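Local coordinates for protein Poly(A) ribonuclease pop2 (Schizosaccharomyces pombe, PDB 2P51) that removes the poly(A) tails of messenger RNAs as the 3'-exoribonuclease of the CCR4-NOT complex, releasing 5'-AMP with the help of divalent metal ions, at residues P46-D51 with I88-S93; A103-F108 with S240-T245. One frame throughout, in Å; residues are numbered along the deposited sequence. Where two conformers were deposited one is given.

Interaction 1 (P46-D51 with I88-S93). With MG (magnesium ion), chain C; MG (magnesium ion), chain B.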
loop_
_atom_site.group_PDB
_atom_site.type_symbol
_atom_site.label_atom_id
_atom_site.label_comp_id
_atom_site.label_asym_id
_atom_site.label_seq_id
_atom_site.Cartn_x
_atom_site.Cartn_y
_atom_site.Cartn_z
ATOM N N PRO A 46 -1.446 -13.625 -8.774
ATOM C CA PRO A 46 -1.728 -13.651 -7.343
ATOM C C PRO A 46 -0.727 -12.920 -6.482
ATOM O O PRO A 46 -0.727 -13.107 -5.246
ATOM C CB PRO A 46 -1.694 -15.167 -7.037
ATOM C CG PRO A 46 -0.658 -15.703 -7.993
ATOM C CD PRO A 46 -0.802 -14.879 -9.252
ATOM N N VAL A 47 0.124 -12.089 -7.030
ATOM C CA VAL A 47 1.125 -11.294 -6.297
ATOM C C VAL A 47 0.625 -9.834 -6.346
ATOM O O VAL A 47 0.568 -9.238 -7.417
ATOM C CB VAL A 47 2.546 -11.448 -6.828
ATOM C CG1 VAL A 47 3.521 -10.574 -6.007
ATOM C CG2 VAL A 47 2.993 -12.899 -6.791
ATOM N N VAL A 48 0.225 -9.314 -5.176
ATOM C CA VAL A 48 -0.335 -7.957 -5.136
ATOM C C VAL A 48 0.648 -6.991 -4.478
ATOM O O VAL A 48 0.977 -7.239 -3.290
ATOM C CB VAL A 48 -1.621 -7.957 -4.319
ATOM C CG1 VAL A 48 -2.193 -6.532 -4.257
ATOM C CG2 VAL A 48 -2.676 -8.929 -4.868
ATOM N N SER A 49 1.087 -5.954 -5.170
ATOM C CA SER A 49 1.994 -4.942 -4.582
ATOM C C SER A 49 1.176 -3.719 -4.224
ATOM O O SER A 49 0.289 -3.376 -5.049
ATOM C CB SER A 49 3.143 -4.576 -5.542
ATOM O OG SER A 49 3.891 -5.786 -5.784
ATOM N N MET A 50 1.468 -3.103 -3.068
ATOM C CA MET A 50 0.543 -2.081 -2.565
ATOM C C MET A 50 1.300 -0.886 -2.020
ATOM O O MET A 50 2.403 -1.023 -1.457
ATOM C CB MET A 50 -0.360 -2.700 -1.476
ATOM C CG MET A 50 -1.343 -1.794 -0.786
ATOM S SD MET A 50 -0.617 -0.902 0.627
ATOM C CE MET A 50 -0.595 -2.256 1.829
ATOM N N ASP A 51 0.622 0.259 -2.205
ATOM C CA ASP A 51 1.043 1.504 -1.571
ATOM C C ASP A 51 -0.196 2.319 -1.204
ATOM O O ASP A 51 -1.269 2.019 -1.803
ATOM C CB ASP A 51 1.942 2.369 -2.478
ATOM C CG ASP A 51 2.549 3.568 -1.756
ATOM O OD1 ASP A 51 2.841 3.432 -0.541
ATOM O OD2 ASP A 51 2.713 4.596 -2.442
ATOM N N ILE A 88 -5.243 4.267 -2.614
ATOM C CA ILE A 88 -4.607 2.956 -2.465
ATOM C C ILE A 88 -4.196 2.481 -3.845
ATOM O O ILE A 88 -5.029 2.547 -4.758
ATOM C CB ILE A 88 -5.515 1.881 -1.835
ATOM C CG1 ILE A 88 -5.906 2.244 -0.399
ATOM C CG2 ILE A 88 -4.870 0.498 -1.917
ATOM C CD1 ILE A 88 -6.922 1.363 0.285
ATOM N N GLY A 89 -2.985 1.992 -3.991
ATOM C CA GLY A 89 -2.493 1.427 -5.262
ATOM C C GLY A 89 -2.335 -0.076 -5.145
ATOM O O GLY A 89 -1.743 -0.525 -4.143
ATOM N N LEU A 90 -2.912 -0.818 -6.102
ATOM C CA LEU A 90 -2.748 -2.255 -6.130
ATOM C C LEU A 90 -2.224 -2.678 -7.514
ATOM O O LEU A 90 -2.917 -2.476 -8.503
ATOM C CB LEU A 90 -4.064 -2.981 -5.850
ATOM C CG LEU A 90 -4.808 -2.715 -4.547
ATOM C CD1 LEU A 90 -6.112 -3.502 -4.490
ATOM C CD2 LEU A 90 -3.917 -3.039 -3.345
ATOM N N ALA A 91 -1.042 -3.282 -7.549
ATOM C CA ALA A 91 -0.410 -3.737 -8.771
ATOM C C ALA A 91 -0.321 -5.264 -8.737
ATOM O O ALA A 91 0.334 -5.832 -7.864
ATOM C CB ALA A 91 0.974 -3.101 -8.923
ATOM N N LEU A 92 -0.980 -5.903 -9.709
ATOM C CA LEU A 92 -1.004 -7.362 -9.752
ATOM C C LEU A 92 0.103 -7.870 -10.667
ATOM O O LEU A 92 0.371 -7.314 -11.721
ATOM C CB LEU A 92 -2.310 -7.903 -10.256
ATOM C CG LEU A 92 -3.451 -8.037 -9.214
ATOM C CD1 LEU A 92 -3.759 -6.808 -8.413
ATOM C CD2 LEU A 92 -4.704 -8.530 -9.985
ATOM N N SER A 93 0.708 -8.994 -10.229
ATOM C CA SER A 93 1.683 -9.680 -11.038
ATOM C C SER A 93 1.464 -11.182 -10.864
ATOM O O SER A 93 0.953 -11.638 -9.843
ATOM C CB SER A 93 3.112 -9.349 -10.552
ATOM O OG SER A 93 3.408 -7.950 -10.478
HETATM MG MG MG C . 3.448 6.539 -2.326
HETATM MG MG MG B . 4.169 3.507 1.018
HETATM O O HOH W 1 2.565 -7.296 -7.931
HETATM O O HOH W 2 5.359 2.001 0.266
HETATM O O HOH W 3 5.199 4.916 0.031
HETATM O O HOH W 4 5.615 3.474 2.582
HETATM O O HOH W 5 3.207 5.040 2.013
HETATM O O HOH W 6 3.003 6.618 -0.247
#
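Val47, Ser49 and Asp51 face Ser93, Ala91 and Gly89 as the hydrogen-bonded pairs of an antiparallel ladder, and each pair is joined by two backbone bonds. The straightest runs from Gly89 N to Asp51 O, 2.8 Å long with 180° at the hydrogen; the return bond from Asp51 N to Gly89 O is longer, 3.2 Å. At the non-hydrogen-bonded positions the alpha carbons lend weak CH...O contacts, the shortest from Met50 CA to Gly89 O at 3.2 Å.

Apolar packing lies on the face of Val48, Met50, Leu90 and Leu92. Leu90 CD2 touches two side chains of the other strand, 3.8 Å from Met50 CG and 4.0 Å from Val48 CG1. Met50 CG stands anti to the backbone N (chi1 177°), which brings it beside that methyl, before the thioether bends off toward helix 170-181.

On the other face Ser49, Ala91 and Ser93 are small and Gly89 has no side chain; helix 238-257 packs there, with Ser49 and Ser93 both touching its Ala246. A water donates to the carbonyl oxygens of Val47 and Ala91 and bonds to the hydroxyl of Ser49, and to that of Ser93 in one of its two conformers.

At the far end of the ladder, Asp51 bridges two magnesium ions, OD1 at 2.0 Å from one and OD2 at 2.1 Å from the other. Glu53, Asp172 and Asp241 supply further ligands, as expected of a DEDD nuclease. The paired strands thus hold the metal-binding Asp51 in a fully hydrogen-bonded position, from which its carboxylate gives one oxygen to each ion.

Interaction 2 (A103-F108 with S240-T245). With MG (magnesium ion), chain C.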
loop_
_atom_site.group_PDB
_atom_site.type_symbol
_atom_site.label_atom_id
_atom_site.label_comp_id
_atom_site.label_asym_id
_atom_site.label_seq_id
_atom_site.Cartn_x
_atom_site.Cartn_y
_atom_site.Cartn_z
ATOM N N ALA A 103 -3.823 -4.112 -17.101
ATOM C CA ALA A 103 -3.431 -3.002 -16.250
ATOM C C ALA A 103 -2.133 -3.307 -15.548
ATOM O O ALA A 103 -1.981 -4.384 -14.958
ATOM C CB ALA A 103 -4.490 -2.749 -15.173
ATOM N N CYS A 104 -1.194 -2.373 -15.599
ATOM C CA CYS A 104 0.013 -2.536 -14.779
ATOM C C CYS A 104 -0.352 -2.324 -13.311
ATOM O O CYS A 104 0.289 -2.921 -12.449
ATOM C CB CYS A 104 1.110 -1.566 -15.204
ATOM S SG CYS A 104 1.672 -1.622 -16.931
ATOM N N THR A 105 -1.335 -1.476 -13.000
ATOM C CA THR A 105 -1.677 -1.158 -11.615
ATOM C C THR A 105 -3.037 -0.467 -11.567
ATOM O O THR A 105 -3.470 0.158 -12.548
ATOM C CB THR A 105 -0.565 -0.293 -10.982
ATOM O OG1 THR A 105 -0.835 -0.096 -9.591
ATOM C CG2 THR A 105 -0.493 1.099 -11.622
ATOM N N TRP A 106 -3.747 -0.563 -10.436
ATOM C CA TRP A 106 -4.971 0.160 -10.176
ATOM C C TRP A 106 -4.700 1.222 -9.112
ATOM O O TRP A 106 -3.950 0.958 -8.160
ATOM C CB TRP A 106 -6.064 -0.765 -9.612
ATOM C CG TRP A 106 -6.754 -1.573 -10.679
ATOM C CD1 TRP A 106 -7.949 -1.230 -11.278
ATOM C CD2 TRP A 106 -6.339 -2.811 -11.275
ATOM N NE1 TRP A 106 -8.290 -2.192 -12.212
ATOM C CE2 TRP A 106 -7.343 -3.156 -12.231
ATOM C CE3 TRP A 106 -5.239 -3.659 -11.112
ATOM C CZ2 TRP A 106 -7.263 -4.316 -13.005
ATOM C CZ3 TRP A 106 -5.145 -4.816 -11.867
ATOM C CH2 TRP A 106 -6.154 -5.134 -12.804
ATOM N N GLN A 107 -5.356 2.353 -9.291
ATOM C CA GLN A 107 -5.258 3.416 -8.328
ATOM C C GLN A 107 -6.668 3.768 -7.851
ATOM O O GLN A 107 -7.456 4.337 -8.594
ATOM C CB GLN A 107 -4.599 4.621 -9.001
ATOM C CG GLN A 107 -4.463 5.862 -8.138
ATOM C CD GLN A 107 -3.365 6.751 -8.750
ATOM O OE1 GLN A 107 -2.212 6.606 -8.305
ATOM N NE2 GLN A 107 -3.739 7.614 -9.674
ATOM N N PHE A 108 -6.969 3.458 -6.587
ATOM C CA PHE A 108 -8.256 3.721 -5.972
ATOM C C PHE A 108 -8.204 5.099 -5.322
ATOM O O PHE A 108 -7.304 5.322 -4.491
ATOM C CB PHE A 108 -8.544 2.665 -4.898
ATOM C CG PHE A 108 -8.741 1.290 -5.516
ATOM C CD1 PHE A 108 -10.023 0.849 -5.819
ATOM C CD2 PHE A 108 -7.678 0.471 -5.806
ATOM C CE1 PHE A 108 -10.198 -0.399 -6.405
ATOM C CE2 PHE A 108 -7.860 -0.776 -6.406
ATOM C CZ PHE A 108 -9.112 -1.224 -6.739
ATOM N N SER A 240 1.335 4.248 -9.251
ATOM C CA SER A 240 2.693 4.202 -9.780
ATOM C C SER A 240 3.652 3.682 -8.727
ATOM O O SER A 240 4.522 2.840 -9.028
ATOM C CB SER A 240 3.074 5.626 -10.221
ATOM O OG SER A 240 4.415 5.624 -10.686
ATOM N N ASP A 241 3.499 4.150 -7.489
ATOM C CA ASP A 241 4.410 3.651 -6.442
ATOM C C ASP A 241 4.220 2.145 -6.207
ATOM O O ASP A 241 5.224 1.423 -5.990
ATOM C CB ASP A 241 4.196 4.395 -5.132
ATOM C CG ASP A 241 4.550 5.868 -5.155
ATOM O OD1 ASP A 241 5.313 6.324 -6.050
ATOM O OD2 ASP A 241 4.074 6.637 -4.268
ATOM N N ALA A 242 2.999 1.656 -6.249
ATOM C CA ALA A 242 2.747 0.217 -6.053
ATOM C C ALA A 242 3.350 -0.577 -7.187
ATOM O O ALA A 242 3.906 -1.683 -7.049
ATOM C CB ALA A 242 1.235 -0.045 -5.976
ATOM N N LEU A 243 3.259 -0.055 -8.410
ATOM C CA LEU A 243 3.831 -0.790 -9.548
ATOM C C LEU A 243 5.339 -0.838 -9.437
ATOM O O LEU A 243 6.009 -1.831 -9.742
ATOM C CB LEU A 243 3.415 -0.059 -10.834
ATOM C CG LEU A 243 4.072 -0.529 -12.143
ATOM C CD1 LEU A 243 3.779 -1.985 -12.402
ATOM C CD2 LEU A 243 3.586 0.311 -13.319
ATOM N N LEU A 244 5.989 0.279 -9.030
ATOM C CA LEU A 244 7.441 0.238 -8.865
ATOM C C LEU A 244 7.862 -0.758 -7.788
ATOM O O LEU A 244 8.907 -1.416 -7.937
ATOM C CB LEU A 244 7.951 1.645 -8.468
ATOM C CG LEU A 244 9.444 1.886 -8.646
ATOM C CD1 LEU A 244 9.874 1.635 -10.086
ATOM C CD2 LEU A 244 9.788 3.322 -8.236
ATOM N N THR A 245 7.033 -0.800 -6.724
ATOM C CA THR A 245 7.243 -1.752 -5.650
ATOM C C THR A 245 7.259 -3.168 -6.223
ATOM O O THR A 245 8.172 -3.970 -5.907
ATOM C CB THR A 245 6.133 -1.622 -4.594
ATOM O OG1 THR A 245 6.256 -0.289 -4.009
ATOM C CG2 THR A 245 6.299 -2.599 -3.437
HETATM MG MG MG C . 3.448 6.539 -2.326
HETATM O O HOH W 7 -0.241 6.529 -10.179
HETATM O O HOH W 6 3.003 6.618 -0.247
HETATM O O HOH W 8 5.407 5.853 -2.004
HETATM O O HOH W 9 4.075 8.500 -1.997
#
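Leu243 turns its CG anti to the backbone N (chi1 171°), and Thr105 holds OG1 in the same relation to its own N (chi1 -174°), leaving CG2 between N and the carbonyl carbon. The two side chains meet at their roots, Thr105 CB lying 4.0 Å from Leu243 CB. Beyond that point the leucine fork reaches Cys104: CD2 touches Cys104 CB at 3.6 Å, while CD1 lies against the carbonyl oxygen of the same residue. A branched leucine suits this place because its two methyls can meet both parts of Cys104. Ala242, with only a methyl, lets the helix come close, its CB 4.2 Å from Thr105 OG1.

The polar ends are satisfied around the start of the helix segment. Thr105 OG1 is hydrogen-bonded to Gly239 O, and Gln107 OE1 accepts from Gly239 N. That same OE1 also receives a hydrogen bond from a water at 2.7 Å, and this water accepts from Ser240 N at 2.9 Å, so the water adds a bridged link beside the direct bonds to Gly239. The amide nitrogen of Gln107 is held by Asp25.

Asp241 turns to the active site, where its OD2 binds a magnesium ion at 2.0 Å in company with Asp51 and Glu53. Its OD1 is engaged by Arg231 and the backbone N of His236, which should fix the rotation of the carboxylate. Helix 238-257 therefore packs on the face of the sheet at strand 105-109 through apolar contacts, direct bonds to Gly239 and one water bridge, while Asp241, next to Ala242, carries a metal ligand of the DEDD nuclease fold.

In the fold
Both contacts are buried near the centre of the chain, and they share the central sheet: strand 87-93 of interaction 1 is the neighbour of strand 105-109 of interaction 2, joined to it by probable backbone hydrogen bonds from Phe108 N to Ile88 O and Trp106 N to Leu90 O. Interaction 1 lies within the sheet and depends on regular backbone pairing; interaction 2 sets a helix against it, with side-chain packing, side-chain bonds to the helix backbone and a bridging water. Helix 238-257 also meets 46-51, where Ser49 CB packs on Ala242 O. The two contacts converge on one magnesium ion, which Asp51 reaches from the sheet and Asp241 from the helix.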